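Local atomic coordinates of transcription initiation factor TFIID subunit 5 (Encephalitozoon cuniculi, PDB entry 2J4B), a protein that probably contributes to the regulation of RNA polymerase II transcription as a subunit of the TFIID and SAGA complexes, and is seen here as its mainly helical N-terminal domain. Residues V13-K16 with T17-E20; L25-N28 with D29-L33; L37-H40 with I41-L45; Q48-T51 with D52-K55. All coordinates share one frame; numbering follows the deposited sequence.

The four contacts are local, each between neighbouring turns of a helix or at a helix end, and they follow one another along the first four helices of this TAF5 N-terminal domain. Contacts 1 and 2 have centres about 11 Å apart and touch, Trp18 and Ile19 of helix 8-21 packing on Leu30 and Leu31. Contact 3, about 7 Å from the centre of the chain, is the buried one; it meets contact 1 where Leu15 CD2 lies 3.6 Å from Leu37 CD2. Contact 4 lies about 10 Å from contact 3, centre to centre, and joins it through Leu45 and Ala54. Contacts 2 and 4 are farthest apart, at about 28 Å between centres.

Contact 1. Residues V13-K16 with T17-E20; sequences VSLK and TWIE
Between Val13-Lys16 and Thr17-Glu20 the backbone runs as unbroken alpha-helix, each carbonyl of the first turn accepting the N-H four residues on, with the bond from Ile19 N to Leu15 O almost straight at 178°. Val13 O takes a second donor as well: Thr17 OG1 bonds it at 2.8 Å, from above the carbonyl plane, while Thr17 N approaches nearly along the C=O direction. The threonine hydroxyl can do this because it stands beside its own backbone N (chi1 -54°), which turns it back toward the preceding turn. A beta-hydroxyl suits this partly solvent-facing side, since the helix itself satisfies it.

The opposite character appears at Leu15, whose branch crosses Ile19 at an angle, CG lying 3.9 Å from Ile19 CD1. Leu15 CD1 also comes within 4.1 Å of Trp18 CE3. These three residues form the apolar side of an amphipathic helix in the mainly helical TAF5 NTD2 domain: Leu15 and Ile19 pack on Leu34 of helix 34-47, and the Trp18 ring stacks with Phe113 of helix 104-116.

Lys16 and Glu20 lie nearer the surface, their side chains crossing at an angle. The extended lysine chain leads past the carboxylate, so that CE lies 3.2 Å from Glu20 OE2, whereas NZ stays 4.3 Å from that oxygen, beyond a salt bridge. Lys16 NZ instead forms a salt bridge with Asp64, and the Glu20 carboxylate probably adds a weaker electrostatic attraction.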
# COMPACT_ATOMS: atom_id res chain seq x y z
N VAL A 13 -7.30 -6.31 -0.83
CA VAL A 13 -8.42 -6.56 -1.74
C VAL A 13 -9.71 -5.84 -1.35
O VAL A 13 -10.35 -5.20 -2.18
CB VAL A 13 -8.74 -8.08 -1.82
CG1 VAL A 13 -9.98 -8.32 -2.68
CG2 VAL A 13 -7.53 -8.87 -2.35
N SER A 14 -10.10 -5.96 -0.09
CA SER A 14 -11.35 -5.37 0.40
C SER A 14 -11.33 -3.83 0.30
O SER A 14 -12.35 -3.20 -0.01
CB SER A 14 -11.60 -5.84 1.84
OG SER A 14 -12.20 -4.82 2.62
N LEU A 15 -10.16 -3.24 0.56
CA LEU A 15 -9.94 -1.83 0.28
C LEU A 15 -9.99 -1.54 -1.22
O LEU A 15 -10.69 -0.65 -1.66
CB LEU A 15 -8.59 -1.39 0.84
CG LEU A 15 -8.17 0.05 0.50
CD1 LEU A 15 -9.19 1.07 0.99
CD2 LEU A 15 -6.78 0.30 1.07
N LYS A 16 -9.24 -2.31 -1.99
CA LYS A 16 -9.26 -2.17 -3.45
C LYS A 16 -10.68 -2.19 -4.01
O LYS A 16 -11.02 -1.37 -4.85
CB LYS A 16 -8.43 -3.28 -4.09
CG LYS A 16 -8.32 -3.18 -5.60
CD LYS A 16 -7.48 -4.33 -6.15
CE LYS A 16 -7.75 -4.53 -7.62
NZ LYS A 16 -7.14 -5.79 -8.12
N THR A 17 -11.50 -3.13 -3.54
CA THR A 17 -12.85 -3.29 -4.05
C THR A 17 -13.76 -2.12 -3.67
O THR A 17 -14.68 -1.75 -4.41
CB THR A 17 -13.47 -4.61 -3.54
OG1 THR A 17 -12.59 -5.70 -3.85
CG2 THR A 17 -14.83 -4.84 -4.15
N TRP A 18 -13.50 -1.55 -2.49
CA TRP A 18 -14.26 -0.41 -2.00
C TRP A 18 -13.92 0.82 -2.83
O TRP A 18 -14.81 1.52 -3.31
CB TRP A 18 -13.97 -0.18 -0.52
CG TRP A 18 -14.62 1.03 0.06
CD1 TRP A 18 -15.91 1.14 0.50
CD2 TRP A 18 -14.00 2.31 0.28
NE1 TRP A 18 -16.13 2.41 0.98
CE2 TRP A 18 -14.98 3.15 0.86
CE3 TRP A 18 -12.72 2.83 0.05
CZ2 TRP A 18 -14.72 4.48 1.21
CZ3 TRP A 18 -12.46 4.14 0.40
CH2 TRP A 18 -13.46 4.96 0.97
N ILE A 19 -12.62 1.08 -3.01
CA ILE A 19 -12.16 2.20 -3.83
C ILE A 19 -12.74 2.17 -5.25
O ILE A 19 -13.34 3.14 -5.70
CB ILE A 19 -10.64 2.19 -3.98
CG1 ILE A 19 -9.99 2.49 -2.63
CG2 ILE A 19 -10.21 3.18 -5.08
CD1 ILE A 19 -8.50 2.30 -2.62
N GLU A 20 -12.55 1.05 -5.93
CA GLU A 20 -12.98 0.93 -7.32
C GLU A 20 -14.48 1.19 -7.48
O GLU A 20 -14.95 1.51 -8.57
CB GLU A 20 -12.60 -0.46 -7.85
CG GLU A 20 -11.08 -0.68 -7.96
CD GLU A 20 -10.72 -2.10 -8.42
OE1 GLU A 20 -11.58 -3.00 -8.25
OE2 GLU A 20 -9.60 -2.31 -8.94

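Contact 2. Residues L25-N28 with D29-L33; sequences LFKN and DLLPL
Leu25 reaches the next turn through a water, which donates to both Leu25 O and, at 2.7 Å, Asp29 OD2. The same carboxylate oxygen also accepts from Gly103 N. Phe26 follows, its CB 4.0 Å from Leu30 CD1; the ring itself leads off to Tyr105 and Leu109 of helix 104-116, and the water sits at its edge, in plane. Phe26 O receives weak bonds from both Asp29 N and Leu30 N.

Lys27 lies alongside Leu31, both side chains pointing the same way, with CG 3.6 Å from Leu31 CD1. Its chain is extended as far as CD, then bends at chi3 (-69°), and NZ ends in a salt bridge with Asp24. Thus the methylenes serve the apolar neighbour and the ammonium an acid one turn back. Lys27 O accepts a bond from Leu31 N at 2.8 Å and a weak one from Leu30 N. At Asn28 that series stops, because Pro32 has no N-H to give: its CD comes 3.1 Å from Asn28 O instead. The bonding around Asp29-Pro32 is thus partly weak and cannot continue the i to i+4 pattern at the proline, while the Asp29 carboxylate, tied to water and to Gly103 N, links the helix to the end of strand 98-103.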
# COMPACT_ATOMS: atom_id res chain seq x y z
N LEU A 25 -14.99 11.05 -8.46
CA LEU A 25 -14.49 12.26 -7.82
C LEU A 25 -13.48 11.97 -6.72
O LEU A 25 -12.61 12.79 -6.44
CB LEU A 25 -15.65 13.05 -7.21
CG LEU A 25 -15.32 14.38 -6.52
CD1 LEU A 25 -14.69 15.38 -7.50
CD2 LEU A 25 -16.57 14.97 -5.88
N PHE A 26 -13.62 10.82 -6.07
CA PHE A 26 -12.73 10.44 -4.98
C PHE A 26 -11.70 9.40 -5.40
O PHE A 26 -10.63 9.29 -4.78
CB PHE A 26 -13.54 9.89 -3.81
CG PHE A 26 -14.65 10.80 -3.35
CD1 PHE A 26 -14.39 12.13 -3.04
CD2 PHE A 26 -15.94 10.32 -3.20
CE1 PHE A 26 -15.41 12.95 -2.62
CE2 PHE A 26 -16.95 11.13 -2.77
CZ PHE A 26 -16.69 12.44 -2.48
N LYS A 27 -12.01 8.63 -6.44
CA LYS A 27 -11.13 7.54 -6.87
C LYS A 27 -9.69 8.02 -7.14
O LYS A 27 -8.73 7.30 -6.91
CB LYS A 27 -11.69 6.87 -8.12
CG LYS A 27 -11.23 5.45 -8.32
CD LYS A 27 -11.79 4.89 -9.60
CE LYS A 27 -13.27 4.67 -9.52
NZ LYS A 27 -13.89 4.70 -10.87
N ASN A 28 -9.60 9.24 -7.66
CA ASN A 28 -8.35 9.92 -7.98
C ASN A 28 -7.45 10.04 -6.76
O ASN A 28 -6.24 9.80 -6.82
CB ASN A 28 -8.71 11.33 -8.45
CG ASN A 28 -7.79 11.88 -9.50
OD1 ASN A 28 -7.64 13.10 -9.60
ND2 ASN A 28 -7.21 11.01 -10.31
N ASP A 29 -8.04 10.45 -5.64
CA ASP A 29 -7.30 10.64 -4.42
C ASP A 29 -7.09 9.35 -3.66
O ASP A 29 -6.25 9.29 -2.78
CB ASP A 29 -8.04 11.61 -3.49
CG ASP A 29 -7.90 13.03 -3.91
OD1 ASP A 29 -7.07 13.31 -4.81
OD2 ASP A 29 -8.64 13.85 -3.33
N LEU A 30 -7.88 8.32 -3.97
CA LEU A 30 -7.80 7.06 -3.26
C LEU A 30 -6.89 6.03 -3.94
O LEU A 30 -6.29 5.23 -3.27
CB LEU A 30 -9.21 6.47 -3.06
CG LEU A 30 -10.10 7.31 -2.12
CD1 LEU A 30 -11.57 6.89 -2.16
CD2 LEU A 30 -9.58 7.29 -0.69
N LEU A 31 -6.77 6.06 -5.26
CA LEU A 31 -6.00 5.02 -5.95
C LEU A 31 -4.51 5.02 -5.58
O LEU A 31 -3.90 3.96 -5.44
CB LEU A 31 -6.22 5.06 -7.46
CG LEU A 31 -7.49 4.30 -7.90
CD1 LEU A 31 -7.89 4.62 -9.37
CD2 LEU A 31 -7.37 2.78 -7.70
N PRO A 32 -3.91 6.22 -5.41
CA PRO A 32 -2.49 6.28 -5.05
C PRO A 32 -2.17 5.51 -3.77
O PRO A 32 -1.02 5.11 -3.56
CB PRO A 32 -2.23 7.77 -4.85
CG PRO A 32 -3.28 8.45 -5.69
CD PRO A 32 -4.49 7.56 -5.59
N LEU A 33 -3.18 5.31 -2.93
CA LEU A 33 -3.01 4.61 -1.67
C LEU A 33 -2.63 3.14 -1.86
O LEU A 33 -1.96 2.57 -1.01
CB LEU A 33 -4.30 4.72 -0.85
CG LEU A 33 -4.32 4.00 0.51
CD1 LEU A 33 -3.15 4.39 1.44
CD2 LEU A 33 -5.65 4.22 1.23
O HOH W 1 -11.27 13.62 -3.66

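Contact 3. Residues L37-H40 with I41-L45; sequences LFIH and IYFDL
Leu37 and Ile41 meet both through the main chain and through their side chains: Ile41 N donates to Leu37 O at 2.9 Å, while Leu37 CD1 lies 3.8 Å from Ile41 CD1. The following carbonyls are satisfied in the same i to i+4 manner. Tyr42 N bonds Phe38 O in an almost straight line (170°), Phe43 N bonds Ile39 O at 2.8 Å, and Asp44 N bonds His40 O with a more bent N-H angle of 139°. In a buried helix such pairing matters, since it leaves these backbone dipoles satisfied while large apolar side chains crowd around them.

Two polar side-chain ends find partners farther away. Asp44 OD2 lies near His40 O, but both are acceptors; the carboxylate oxygen is instead hydrogen-bonded to Tyr121 OH of helix 120-129. Tyr42 OH makes a weak hydrogen bond to Ile78 O. The His40 ring makes a ring contact, stacking with that of His129.

Ile39 and Phe43 meet through a well-defined apolar contact. The branch methyl CG2 sits over the centre of the Phe43 ring, 3.9 Å from its centroid and only 10° off the normal, a clear CH-pi contact. It is placed there by being anti to the Ile39 backbone N, so that it lies beside the carbonyl carbon and faces the following turn. Beta-branched isoleucine supplies this methyl close to the backbone, and the flat phenylalanine receives it. Helices 8-21, 51-61, 88-95 and 120-129 all contact these residues, as befits a buried helix at the centre of the mainly helical NTD2 domain of TAF5.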
# COMPACT_ATOMS: atom_id res chain seq x y z
N LEU A 37 0.82 0.76 -0.04
CA LEU A 37 0.27 -0.33 0.75
C LEU A 37 0.70 -1.70 0.19
O LEU A 37 1.08 -2.60 0.94
CB LEU A 37 -1.25 -0.25 0.75
CG LEU A 37 -1.98 -1.38 1.49
CD1 LEU A 37 -1.35 -1.71 2.88
CD2 LEU A 37 -3.48 -1.00 1.60
N PHE A 38 0.63 -1.82 -1.14
CA PHE A 38 1.04 -3.01 -1.88
C PHE A 38 2.49 -3.43 -1.62
O PHE A 38 2.76 -4.58 -1.28
CB PHE A 38 0.85 -2.75 -3.37
CG PHE A 38 1.47 -3.77 -4.27
CD1 PHE A 38 0.85 -4.99 -4.49
CD2 PHE A 38 2.65 -3.49 -4.94
CE1 PHE A 38 1.41 -5.92 -5.36
CE2 PHE A 38 3.21 -4.41 -5.83
CZ PHE A 38 2.59 -5.62 -6.04
N ILE A 39 3.41 -2.50 -1.79
CA ILE A 39 4.82 -2.77 -1.54
C ILE A 39 4.97 -3.17 -0.09
O ILE A 39 5.66 -4.14 0.23
CB ILE A 39 5.69 -1.53 -1.84
CG1 ILE A 39 5.69 -1.24 -3.35
CG2 ILE A 39 7.12 -1.73 -1.34
CD1 ILE A 39 6.14 -2.40 -4.21
N HIS A 40 4.30 -2.43 0.79
CA HIS A 40 4.45 -2.67 2.22
C HIS A 40 3.99 -4.07 2.62
O HIS A 40 4.59 -4.68 3.50
CB HIS A 40 3.74 -1.60 3.04
CG HIS A 40 4.60 -0.43 3.36
ND1 HIS A 40 5.76 -0.53 4.09
CD2 HIS A 40 4.48 0.88 3.03
CE1 HIS A 40 6.32 0.66 4.21
NE2 HIS A 40 5.56 1.54 3.58
N ILE A 41 2.92 -4.55 2.01
CA ILE A 41 2.48 -5.94 2.23
C ILE A 41 3.52 -6.96 1.72
O ILE A 41 3.84 -7.94 2.40
CB ILE A 41 1.10 -6.19 1.57
CG1 ILE A 41 0.03 -5.37 2.31
CG2 ILE A 41 0.76 -7.67 1.57
CD1 ILE A 41 -1.29 -5.29 1.58
N TYR A 42 4.04 -6.71 0.53
CA TYR A 42 5.11 -7.51 -0.05
C TYR A 42 6.33 -7.59 0.86
O TYR A 42 6.86 -8.66 1.12
CB TYR A 42 5.50 -6.90 -1.37
CG TYR A 42 6.52 -7.65 -2.18
CD1 TYR A 42 6.24 -8.91 -2.71
CD2 TYR A 42 7.76 -7.08 -2.47
CE1 TYR A 42 7.16 -9.60 -3.48
CE2 TYR A 42 8.70 -7.77 -3.25
CZ TYR A 42 8.38 -9.02 -3.75
OH TYR A 42 9.29 -9.72 -4.51
N PHE A 43 6.81 -6.44 1.32
CA PHE A 43 7.95 -6.40 2.22
C PHE A 43 7.65 -7.09 3.56
O PHE A 43 8.54 -7.69 4.18
CB PHE A 43 8.39 -4.96 2.46
CG PHE A 43 9.20 -4.37 1.33
CD1 PHE A 43 9.38 -5.04 0.14
CD2 PHE A 43 9.76 -3.11 1.47
CE1 PHE A 43 10.11 -4.49 -0.88
CE2 PHE A 43 10.50 -2.54 0.44
CZ PHE A 43 10.66 -3.23 -0.73
N ASP A 44 6.39 -7.01 4.01
CA ASP A 44 6.00 -7.61 5.28
C ASP A 44 5.91 -9.15 5.22
O ASP A 44 6.27 -9.84 6.18
CB ASP A 44 4.71 -6.99 5.79
CG ASP A 44 4.96 -5.76 6.63
OD1 ASP A 44 6.03 -5.71 7.27
OD2 ASP A 44 4.10 -4.84 6.67
N LEU A 45 5.46 -9.68 4.09
CA LEU A 45 5.46 -11.13 3.86
C LEU A 45 6.88 -11.69 3.78
O LEU A 45 7.15 -12.83 4.22
CB LEU A 45 4.67 -11.48 2.59
CG LEU A 45 3.15 -11.25 2.66
CD1 LEU A 45 2.54 -11.33 1.23
CD2 LEU A 45 2.44 -12.20 3.65

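Contact 4. Residues Q48-T51 with D52-K55; sequences QNKT and DEAK
Lys50, the N-cap, and Thr51, the first helical residue, open helix 51-61, and their carbonyls accept the first i to i+4 bonds of the helix: Ala54 N meets Lys50 O at 2.9 Å and Lys55 N meets Thr51 O at 3.1 Å. Lys50 comes directly after Asn49, whose positive phi (67°) closes helix 34-47 in a Schellman motif. Asparagine tolerates that conformation better than most residues with a side chain.

The tight part centres on Ala54. Its methyl lies 3.3 Å from Lys50 O and, being small, allows helix 51-61 to approach helix 34-47 closely, where it touches Tyr42, Leu45 and Ile46. Thr51 OG1 turns to another part of the fold and makes a weak hydrogen bond to Tyr79 O.

Toward solvent the contacts are looser. Lys50 and Glu53 run side by side, pointing the same way, with Lys50 CD 3.8 Å from Glu53 OE1, yet their charged ends do not meet: Lys50 NZ is 5.5 Å from Glu53 OE2. Thr51 CG2 approaches Lys55 CE at 4.0 Å, the two side chains crossing at an angle; the lysine chain bends at chi3 (-66°) and lies back over the first turn. Acids at Asp52 and Glu53 suit the start of a helix, whose dipole probably stabilises their negative charge, so that electrostatics here would act diffusely and not through a defined salt bridge.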
# COMPACT_ATOMS: atom_id res chain seq x y z
N GLN A 48 8.40 -11.79 7.32
CA GLN A 48 7.88 -13.00 7.98
C GLN A 48 8.46 -14.28 7.36
O GLN A 48 8.15 -15.37 7.80
CB GLN A 48 6.35 -13.06 7.89
CG GLN A 48 5.59 -12.07 8.74
CD GLN A 48 4.11 -11.97 8.32
OE1 GLN A 48 3.43 -12.97 8.11
NE2 GLN A 48 3.63 -10.74 8.19
N ASN A 49 9.28 -14.14 6.32
CA ASN A 49 9.88 -15.27 5.61
C ASN A 49 8.86 -16.14 4.85
O ASN A 49 8.96 -17.36 4.83
CB ASN A 49 10.72 -16.13 6.56
CG ASN A 49 11.92 -15.38 7.11
OD1 ASN A 49 12.72 -14.85 6.35
ND2 ASN A 49 12.05 -15.34 8.43
N LYS A 50 7.87 -15.49 4.24
CA LYS A 50 6.89 -16.19 3.41
C LYS A 50 7.14 -15.77 1.97
O LYS A 50 6.33 -15.08 1.35
CB LYS A 50 5.46 -15.83 3.84
CG LYS A 50 5.14 -16.21 5.27
CD LYS A 50 3.78 -15.70 5.69
CE LYS A 50 3.60 -15.81 7.19
NZ LYS A 50 4.29 -17.03 7.70
N THR A 51 8.31 -16.17 1.48
CA THR A 51 8.79 -15.77 0.16
C THR A 51 7.81 -16.19 -0.92
O THR A 51 7.57 -15.45 -1.86
CB THR A 51 10.19 -16.39 -0.13
OG1 THR A 51 11.18 -15.72 0.65
CG2 THR A 51 10.57 -16.29 -1.60
N ASP A 52 7.25 -17.38 -0.78
CA ASP A 52 6.29 -17.88 -1.75
C ASP A 52 5.05 -16.98 -1.79
O ASP A 52 4.68 -16.44 -2.84
CB ASP A 52 5.91 -19.32 -1.42
CG ASP A 52 6.96 -20.32 -1.89
OD1 ASP A 52 7.86 -19.93 -2.66
OD2 ASP A 52 6.86 -21.50 -1.51
N GLU A 53 4.43 -16.81 -0.63
CA GLU A 53 3.21 -16.04 -0.54
C GLU A 53 3.46 -14.65 -1.07
O GLU A 53 2.59 -14.07 -1.74
CB GLU A 53 2.72 -15.97 0.91
CG GLU A 53 2.26 -17.31 1.48
CD GLU A 53 1.42 -17.14 2.74
OE1 GLU A 53 1.10 -15.97 3.07
OE2 GLU A 53 1.07 -18.15 3.40
N ALA A 54 4.65 -14.12 -0.78
CA ALA A 54 5.03 -12.77 -1.20
C ALA A 54 5.06 -12.64 -2.71
O ALA A 54 4.53 -11.69 -3.26
CB ALA A 54 6.37 -12.37 -0.60
N LYS A 55 5.66 -13.62 -3.38
CA LYS A 55 5.78 -13.59 -4.84
C LYS A 55 4.42 -13.73 -5.53
O LYS A 55 4.18 -13.10 -6.55
CB LYS A 55 6.74 -14.67 -5.33
CG LYS A 55 8.17 -14.49 -4.84
CD LYS A 55 9.13 -15.47 -5.51
CE LYS A 55 8.84 -16.89 -5.13
NZ LYS A 55 9.23 -17.80 -6.25